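Local coordinates for protein exotoxin type A precursor (allele 1) (Streptococcus pyogenes phage T12, PDB 1FNU) that probably acts as a secreted superantigen toxin of the staphylococcal and streptococcal family, contributing to virulence, at residues G52-N64 with L89-V103. Numbering follows the deposited sequence.
Sequences GPNYDKLKTELKN and LCENAERSACIYGGV. With CD (cadmium ion), chain M; CD (cadmium ion), chain H; CD (cadmium ion), chain E.
T60 packs on I99 where strands 57-61 and 96-100 run parallel, their axes 4.6 Å apart at closest, in the five-stranded OB-fold sheet of this toxin family. Backbone bonds alternate along the pair, among them I99 N to K59 O and E61 N to I99 O. The tight part is the face bearing L58, T60, A97 and I99. There CG1 of I99 presses on CB of T60 at 3.4 Å, closer than usual carbon contact. L58 CD1 meets I99 CG2, and the two side chains cross at about a right angle. I78 of strand 75-80 and V30 of strand 30-36 pack on both. At the start of the strands, A97 CB sits over one face of the Y55 ring, a CH-pi contact 3.9 Å from its centroid; Y55 OH bonds to H32.

The other face is more polar. K59 passes C98 SG, which is disulfide-bonded to C87, and its NZ reaches E61 OE2 in a salt bridge. L89 CD1 lies on CB of K59, just before C90 and E91, which bind cadmium. The water-lined, partly exposed end lies at D56 and R95. R95 NH1 makes a salt bridge to D56 OD2 at 3.1 Å, meeting it from above the carboxylate plane while OD2 stays near the guanidinium plane. The bend at chi3 (70°) swings the guanidinium back over N54, and F23 of a second subunit adds a cation-pi contact. Water 3 links D56 OD1 to R95 N, while water 1 joins G52 O to R95 NH1. At the far end T60 has OG1 anti to its own N (chi1 177°), which lets the hydroxyl donate to a lone pair of G101 O at 2.8 Å.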
ATOM      1  N   GLY A  52      15.553   3.744 -16.126  1.00 22.47           N
ATOM      2  CA  GLY A  52      14.854   3.572 -17.382  1.00 22.47           C
ATOM      3  C   GLY A  52      13.685   4.540 -17.287  1.00 22.59           C
ATOM      4  O   GLY A  52      13.519   5.304 -16.308  1.00 22.55           O
ATOM      5  N   PRO A  53      12.904   4.610 -18.332  1.00 22.69           N
ATOM      6  CA  PRO A  53      11.829   5.558 -18.128  1.00 22.93           C
ATOM      7  C   PRO A  53      10.862   4.984 -17.111  1.00 23.04           C
ATOM      8  O   PRO A  53      10.593   3.754 -17.055  1.00 23.41           O
ATOM      9  CB  PRO A  53      11.276   5.787 -19.545  1.00 22.93           C
ATOM     10  CG  PRO A  53      11.545   4.440 -20.280  1.00 22.97           C
ATOM     11  CD  PRO A  53      12.945   4.039 -19.695  1.00 22.86           C
ATOM     12  N   ASN A  54      10.375   5.895 -16.295  1.00 23.02           N
ATOM     13  CA  ASN A  54       9.476   5.691 -15.190  1.00 22.86           C
ATOM     14  C   ASN A  54      10.141   5.114 -13.971  1.00 22.50           C
ATOM     15  O   ASN A  54       9.446   4.979 -12.971  1.00 22.50           O
ATOM     16  CB  ASN A  54       8.264   4.853 -15.600  1.00 23.40           C
ATOM     17  CG  ASN A  54       7.622   5.427 -16.815  1.00 23.84           C
ATOM     18  OD1 ASN A  54       7.220   6.597 -16.806  1.00 24.28           O
ATOM     19  ND2 ASN A  54       7.598   4.679 -17.893  1.00 24.17           N
ATOM     20  N   TYR A  55      11.440   4.792 -13.995  1.00 21.87           N
ATOM     21  CA  TYR A  55      11.988   4.259 -12.728  1.00 21.53           C
ATOM     22  C   TYR A  55      13.490   4.485 -12.532  1.00 21.12           C
ATOM     23  O   TYR A  55      14.212   4.724 -13.496  1.00 21.01           O
ATOM     24  CB  TYR A  55      11.733   2.750 -12.599  1.00 21.28           C
ATOM     25  CG  TYR A  55      12.599   1.938 -13.534  1.00 21.22           C
ATOM     26  CD1 TYR A  55      12.200   1.679 -14.839  1.00 21.30           C
ATOM     27  CD2 TYR A  55      13.802   1.463 -13.113  1.00 21.37           C
ATOM     28  CE1 TYR A  55      13.000   0.950 -15.704  1.00 21.48           C
ATOM     29  CE2 TYR A  55      14.658   0.707 -13.950  1.00 21.41           C
ATOM     30  CZ  TYR A  55      14.262   0.449 -15.248  1.00 21.45           C
ATOM     31  OH  TYR A  55      15.110  -0.292 -16.060  1.00 21.49           O
ATOM     32  N   ASP A  56      13.941   4.442 -11.283  1.00 20.76           N
ATOM     33  CA  ASP A  56      15.400   4.597 -11.009  1.00 20.40           C
ATOM     34  C   ASP A  56      15.935   3.708  -9.905  1.00 20.25           C
ATOM     35  O   ASP A  56      17.046   3.913  -9.403  1.00 20.12           O
ATOM     36  CB  ASP A  56      15.794   6.037 -10.698  1.00 20.30           C
ATOM     37  CG  ASP A  56      14.909   6.631  -9.702  1.00 20.29           C
ATOM     38  OD1 ASP A  56      14.545   5.872  -8.768  1.00 20.43           O
ATOM     39  OD2 ASP A  56      14.587   7.834  -9.857  1.00 20.34           O
ATOM     40  N   LYS A  57      15.132   2.704  -9.567  1.00 20.05           N
ATOM     41  CA  LYS A  57      15.444   1.682  -8.584  1.00 19.79           C
ATOM     42  C   LYS A  57      14.674   0.462  -9.125  1.00 19.61           C
ATOM     43  O   LYS A  57      13.493   0.590  -9.486  1.00 19.75           O
ATOM     44  CB  LYS A  57      14.928   2.101  -7.204  1.00 19.91           C
ATOM     45  CG  LYS A  57      15.737   3.290  -6.616  1.00 19.94           C
ATOM     46  CD  LYS A  57      17.215   2.863  -6.334  1.00 20.30           C
ATOM     47  CE  LYS A  57      18.136   4.103  -6.056  1.00 20.54           C
ATOM     48  NZ  LYS A  57      19.565   3.622  -5.763  1.00 21.10           N
ATOM     49  N   LEU A  58      15.335  -0.676  -9.242  1.00 19.24           N
ATOM     50  CA  LEU A  58      14.694  -1.871  -9.778  1.00 18.95           C
ATOM     51  C   LEU A  58      14.864  -3.004  -8.833  1.00 18.79           C
ATOM     52  O   LEU A  58      15.994  -3.267  -8.298  1.00 18.68           O
ATOM     53  CB  LEU A  58      15.304  -2.242 -11.154  1.00 19.18           C
ATOM     54  CG  LEU A  58      15.047  -3.670 -11.796  1.00 19.44           C
ATOM     55  CD1 LEU A  58      13.572  -3.855 -12.063  1.00 19.49           C
ATOM     56  CD2 LEU A  58      15.806  -3.853 -13.168  1.00 19.20           C
ATOM     57  N   LYS A  59      13.783  -3.733  -8.629  1.00 18.50           N
ATOM     58  CA  LYS A  59      13.889  -4.892  -7.743  1.00 18.31           C
ATOM     59  C   LYS A  59      13.488  -6.184  -8.475  1.00 18.51           C
ATOM     60  O   LYS A  59      12.527  -6.201  -9.241  1.00 18.32           O
ATOM     61  CB  LYS A  59      12.964  -4.757  -6.502  1.00 18.05           C
ATOM     62  CG  LYS A  59      13.090  -5.935  -5.585  1.00 17.63           C
ATOM     63  CD  LYS A  59      11.957  -5.936  -4.520  1.00 17.78           C
ATOM     64  CE  LYS A  59      10.630  -6.511  -5.040  1.00 17.52           C
ATOM     65  NZ  LYS A  59       9.723  -6.822  -3.927  1.00 17.92           N
ATOM     66  N   THR A  60      14.297  -7.245  -8.296  1.00 18.84           N
ATOM     67  CA  THR A  60      13.945  -8.575  -8.793  1.00 19.14           C
ATOM     68  C   THR A  60      13.802  -9.583  -7.684  1.00 19.45           C
ATOM     69  O   THR A  60      14.669  -9.663  -6.765  1.00 19.48           O
ATOM     70  CB  THR A  60      14.913  -9.187  -9.803  1.00 19.20           C
ATOM     71  OG1 THR A  60      14.439 -10.495 -10.094  1.00 19.11           O
ATOM     72  CG2 THR A  60      16.415  -9.269  -9.236  1.00 18.92           C
ATOM     73  N   GLU A  61      12.704 -10.352  -7.753  1.00 19.63           N
ATOM     74  CA  GLU A  61      12.421 -11.354  -6.780  1.00 20.02           C
ATOM     75  C   GLU A  61      12.758 -12.655  -7.405  1.00 20.21           C
ATOM     76  O   GLU A  61      12.166 -13.009  -8.392  1.00 20.09           O
ATOM     77  CB  GLU A  61      10.931 -11.389  -6.355  1.00 20.12           C
ATOM     78  CG  GLU A  61      10.576 -10.350  -5.324  1.00 20.31           C
ATOM     79  CD  GLU A  61       9.068 -10.403  -4.993  1.00 20.64           C
ATOM     80  OE1 GLU A  61       8.600 -11.557  -4.597  1.00 20.36           O
ATOM     81  OE2 GLU A  61       8.450  -9.277  -5.157  1.00 20.28           O
ATOM     82  N   LEU A  62      13.660 -13.389  -6.750  1.00 20.58           N
ATOM     83  CA  LEU A  62      14.100 -14.683  -7.214  1.00 20.95           C
ATOM     84  C   LEU A  62      13.380 -15.810  -6.458  1.00 21.32           C
ATOM     85  O   LEU A  62      12.482 -15.604  -5.678  1.00 21.28           O
ATOM     86  CB  LEU A  62      15.637 -14.756  -7.094  1.00 20.90           C
ATOM     87  CG  LEU A  62      16.193 -13.680  -8.060  1.00 20.94           C
ATOM     88  CD1 LEU A  62      17.475 -13.061  -7.557  1.00 20.94           C
ATOM     89  CD2 LEU A  62      16.359 -14.296  -9.488  1.00 21.19           C
ATOM     90  N   LYS A  63      13.787 -17.025  -6.733  1.00 21.91           N
ATOM     91  CA  LYS A  63      13.176 -18.185  -6.174  1.00 22.52           C
ATOM     92  C   LYS A  63      13.064 -18.242  -4.695  1.00 22.79           C
ATOM     93  O   LYS A  63      12.013 -18.522  -4.154  1.00 22.78           O
ATOM     94  CB  LYS A  63      13.909 -19.421  -6.665  1.00 22.77           C
ATOM     95  CG  LYS A  63      13.292 -20.686  -6.150  1.00 23.25           C
ATOM     96  CD  LYS A  63      14.079 -21.884  -6.678  1.00 23.67           C
ATOM     97  CE  LYS A  63      13.722 -23.046  -5.839  1.00 23.86           C
ATOM     98  NZ  LYS A  63      13.705 -24.246  -6.790  1.00 24.16           N
ATOM     99  N   ASN A  64      14.175 -17.940  -4.069  1.00 23.17           N
ATOM    100  CA  ASN A  64      14.348 -17.983  -2.628  1.00 23.58           C
ATOM    101  C   ASN A  64      15.650 -17.332  -2.204  1.00 23.85           C
ATOM    102  O   ASN A  64      16.375 -16.779  -3.021  1.00 23.72           O
ATOM    103  CB  ASN A  64      14.367 -19.415  -2.111  1.00 23.54           C
ATOM    104  CG  ASN A  64      15.369 -20.311  -2.844  1.00 23.62           C
ATOM    105  OD1 ASN A  64      16.474 -19.883  -3.217  1.00 23.73           O
ATOM    106  ND2 ASN A  64      15.001 -21.569  -3.018  1.00 23.63           N
ATOM    107  N   LEU A  89       9.841  -1.692  -2.922  1.00 18.62           N
ATOM    108  CA  LEU A  89      11.249  -1.867  -2.911  1.00 18.12           C
ATOM    109  C   LEU A  89      11.913  -1.170  -1.727  1.00 17.82           C
ATOM    110  O   LEU A  89      12.835  -1.722  -1.102  1.00 17.59           O
ATOM    111  CB  LEU A  89      11.667  -1.302  -4.255  1.00 18.15           C
ATOM    112  CG  LEU A  89      13.015  -1.124  -4.802  1.00 18.35           C
ATOM    113  CD1 LEU A  89      12.952  -1.049  -6.321  1.00 18.42           C
ATOM    114  CD2 LEU A  89      13.621   0.082  -4.089  1.00 18.45           C
ATOM    115  N   CYS A  90      11.435   0.033  -1.419  1.00 17.50           N
ATOM    116  CA  CYS A  90      12.003   0.867  -0.348  1.00 17.48           C
ATOM    117  C   CYS A  90      10.963   1.950   0.082  1.00 17.56           C
ATOM    118  O   CYS A  90      10.172   2.412  -0.738  1.00 17.44           O
ATOM    119  CB  CYS A  90      13.312   1.583  -0.831  1.00 17.08           C
ATOM    120  SG  CYS A  90      14.215   2.521   0.506  1.00 16.66           S
ATOM    121  N   GLU A  91      10.975   2.344   1.353  1.00 17.84           N
ATOM    122  CA  GLU A  91      10.021   3.400   1.882  1.00 17.96           C
ATOM    123  C   GLU A  91      10.252   4.768   1.244  1.00 18.22           C
ATOM    124  O   GLU A  91       9.337   5.617   1.173  1.00 18.12           O
ATOM    125  CB  GLU A  91      10.256   3.510   3.400  1.00 17.93           C
ATOM    126  CG  GLU A  91      11.783   3.560   3.749  1.00 17.82           C
ATOM    127  CD  GLU A  91      12.022   3.296   5.248  1.00 17.86           C
ATOM    128  OE1 GLU A  91      11.371   2.373   5.806  1.00 17.45           O
ATOM    129  OE2 GLU A  91      12.877   3.990   5.825  1.00 17.79           O
ATOM    130  N   ASN A  92      11.493   4.977   0.792  1.00 18.41           N
ATOM    131  CA  ASN A  92      11.928   6.254   0.157  1.00 18.72           C
ATOM    132  C   ASN A  92      11.960   6.261  -1.388  1.00 18.69           C
ATOM    133  O   ASN A  92      12.258   7.281  -1.993  1.00 18.95           O
ATOM    134  CB  ASN A  92      13.380   6.656   0.600  1.00 18.88           C
ATOM    135  CG  ASN A  92      13.571   6.763   2.091  1.00 19.06           C
ATOM    136  OD1 ASN A  92      12.762   7.262   2.808  1.00 19.21           O
ATOM    137  ND2 ASN A  92      14.720   6.308   2.550  1.00 19.57           N
ATOM    138  N   ALA A  93      11.717   5.129  -2.040  1.00 18.85           N
ATOM    139  CA  ALA A  93      11.794   5.079  -3.515  1.00 18.69           C
ATOM    140  C   ALA A  93      10.419   5.433  -4.115  1.00 18.63           C
ATOM    141  O   ALA A  93       9.439   4.741  -3.825  1.00 18.93           O
ATOM    142  CB  ALA A  93      12.241   3.719  -3.929  1.00 18.65           C
ATOM    143  N   GLU A  94      10.305   6.523  -4.861  1.00 18.30           N
ATOM    144  CA  GLU A  94       8.999   6.924  -5.471  1.00 18.06           C
ATOM    145  C   GLU A  94       8.961   6.541  -6.924  1.00 17.65           C
ATOM    146  O   GLU A  94       7.960   6.707  -7.621  1.00 17.59           O
ATOM    147  CB  GLU A  94       8.780   8.444  -5.373  1.00 18.06           C
ATOM    148  CG  GLU A  94       8.775   8.921  -3.883  1.00 18.30           C
ATOM    149  CD  GLU A  94       7.876  10.059  -3.656  1.00 18.26           C
ATOM    150  OE1 GLU A  94       6.641   9.819  -3.677  1.00 18.46           O
ATOM    151  OE2 GLU A  94       8.377  11.188  -3.446  1.00 18.23           O
ATOM    152  N   ARG A  95      10.080   6.036  -7.371  1.00 17.26           N
ATOM    153  CA  ARG A  95      10.183   5.646  -8.791  1.00 17.02           C
ATOM    154  C   ARG A  95      10.705   4.270  -8.965  1.00 16.75           C
ATOM    155  O   ARG A  95      11.730   4.088  -9.607  1.00 16.87           O
ATOM    156  CB  ARG A  95      11.062   6.662  -9.539  1.00 16.79           C
ATOM    157  CG  ARG A  95      10.495   8.070  -9.365  1.00 16.67           C
ATOM    158  CD  ARG A  95      11.183   9.151 -10.278  1.00 16.53           C
ATOM    159  NE  ARG A  95      10.876   9.030 -11.744  1.00 16.51           N
ATOM    160  CZ  ARG A  95      11.637   8.455 -12.666  1.00 16.46           C
ATOM    161  NH1 ARG A  95      12.809   7.905 -12.345  1.00 16.43           N
ATOM    162  NH2 ARG A  95      11.236   8.439 -13.938  1.00 16.75           N
ATOM    163  N   SER A  96      10.049   3.274  -8.396  1.00 16.48           N
ATOM    164  CA  SER A  96      10.627   1.939  -8.614  1.00 16.55           C
ATOM    165  C   SER A  96       9.864   1.080  -9.620  1.00 16.40           C
ATOM    166  O   SER A  96       8.753   1.439 -10.007  1.00 16.31           O
ATOM    167  CB  SER A  96      10.837   1.190  -7.273  1.00 16.62           C
ATOM    168  OG  SER A  96       9.772   1.392  -6.389  1.00 17.17           O
ATOM    169  N   ALA A  97      10.509   0.002 -10.068  1.00 16.39           N
ATOM    170  CA  ALA A  97      10.000  -0.981 -11.017  1.00 16.39           C
ATOM    171  C   ALA A  97      10.381  -2.331 -10.421  1.00 16.38           C
ATOM    172  O   ALA A  97      11.380  -2.433  -9.732  1.00 16.37           O
ATOM    173  CB  ALA A  97      10.691  -0.803 -12.389  1.00 16.18           C
ATOM    174  N   CYS A  98       9.574  -3.366 -10.709  1.00 16.54           N
ATOM    175  CA  CYS A  98       9.806  -4.682 -10.183  1.00 16.62           C
ATOM    176  C   CYS A  98       9.695  -5.739 -11.244  1.00 16.66           C
ATOM    177  O   CYS A  98       8.946  -5.604 -12.190  1.00 16.77           O
ATOM    178  CB  CYS A  98       8.792  -5.021  -9.070  1.00 16.54           C
ATOM    179  SG  CYS A  98       8.942  -4.179  -7.437  1.00 16.73           S
ATOM    180  N   ILE A  99      10.479  -6.786 -11.061  1.00 16.88           N
ATOM    181  CA  ILE A  99      10.464  -7.954 -11.930  1.00 17.14           C
ATOM    182  C   ILE A  99      10.623  -9.247 -11.099  1.00 17.25           C
ATOM    183  O   ILE A  99      10.880  -9.224  -9.897  1.00 17.26           O
ATOM    184  CB  ILE A  99      11.629  -7.914 -13.012  1.00 17.05           C
ATOM    185  CG1 ILE A  99      13.064  -7.969 -12.364  1.00 16.96           C
ATOM    186  CG2 ILE A  99      11.543  -6.641 -13.882  1.00 17.14           C
ATOM    187  CD1 ILE A  99      14.171  -8.300 -13.455  1.00 17.05           C
ATOM    188  N   TYR A 100      10.420 -10.377 -11.765  1.00 17.51           N
ATOM    189  CA  TYR A 100      10.630 -11.658 -11.144  1.00 17.81           C
ATOM    190  C   TYR A 100      11.712 -12.281 -12.038  1.00 18.19           C
ATOM    191  O   TYR A 100      11.736 -12.073 -13.274  1.00 18.05           O
ATOM    192  CB  TYR A 100       9.380 -12.504 -11.139  1.00 17.67           C
ATOM    193  CG  TYR A 100       8.372 -12.068 -10.091  1.00 17.56           C
ATOM    194  CD1 TYR A 100       8.434 -12.520  -8.758  1.00 17.53           C
ATOM    195  CD2 TYR A 100       7.351 -11.192 -10.449  1.00 17.52           C
ATOM    196  CE1 TYR A 100       7.474 -12.097  -7.809  1.00 17.58           C
ATOM    197  CE2 TYR A 100       6.410 -10.761  -9.547  1.00 17.39           C
ATOM    198  CZ  TYR A 100       6.463 -11.197  -8.263  1.00 17.42           C
ATOM    199  OH  TYR A 100       5.495 -10.775  -7.453  1.00 17.69           O
ATOM    200  N   GLY A 101      12.649 -12.952 -11.373  1.00 18.54           N
ATOM    201  CA  GLY A 101      13.772 -13.559 -12.062  1.00 19.01           C
ATOM    202  C   GLY A 101      14.518 -12.637 -12.999  1.00 19.34           C
ATOM    203  O   GLY A 101      14.872 -11.502 -12.634  1.00 19.27           O
ATOM    204  N   GLY A 102      14.752 -13.132 -14.223  1.00 19.76           N
ATOM    205  CA  GLY A 102      15.436 -12.394 -15.283  1.00 20.32           C
ATOM    206  C   GLY A 102      16.934 -12.125 -15.110  1.00 20.84           C
ATOM    207  O   GLY A 102      17.470 -11.217 -15.696  1.00 20.63           O
ATOM    208  N   VAL A 103      17.597 -12.914 -14.284  1.00 21.39           N
ATOM    209  CA  VAL A 103      19.001 -12.682 -13.972  1.00 22.13           C
ATOM    210  C   VAL A 103      19.975 -13.734 -14.520  1.00 22.73           C
ATOM    211  O   VAL A 103      19.768 -14.919 -14.279  1.00 22.68           O
ATOM    212  CB  VAL A 103      19.157 -12.701 -12.436  1.00 22.12           C
ATOM    213  CG1 VAL A 103      20.691 -12.741 -12.049  1.00 22.19           C
ATOM    214  CG2 VAL A 103      18.441 -11.483 -11.831  1.00 21.93           C
TER
HETATM  215 CD    CD M 224      14.987   0.871   2.299  1.00 17.93          CD
HETATM  216 CD    CD H 824      12.644   2.785   7.844  1.00 21.23          CD
HETATM  217 CD    CD E 222      16.315   3.125  -0.790  1.00 20.80          CD
HETATM  218  O   HOH W   1      14.474   7.141 -14.829  1.00 32.41           O
HETATM  219  O   HOH W   2       7.775   4.095 -11.142  1.00 28.29           O
HETATM  220  O   HOH W   3      12.957   5.754  -6.661  1.00 28.13           O
HETATM  221  O   HOH W   4       8.937  -8.166  -7.853  1.00 18.85           O
HETATM  222  O   HOH W   5      17.035   5.007   0.772  1.00 11.95           O
HETATM  223  O   HOH W   6      17.524   0.870  -1.368  1.00 10.84           O
HETATM  224  O   HOH W   7      15.658   4.079  -2.933  1.00 12.24           O
HETATM  225  O   HOH W   8      17.170  -0.418   2.145  1.00  5.16           O
HETATM  226  O   HOH W   9      15.942   2.907   3.579  1.00  8.00           O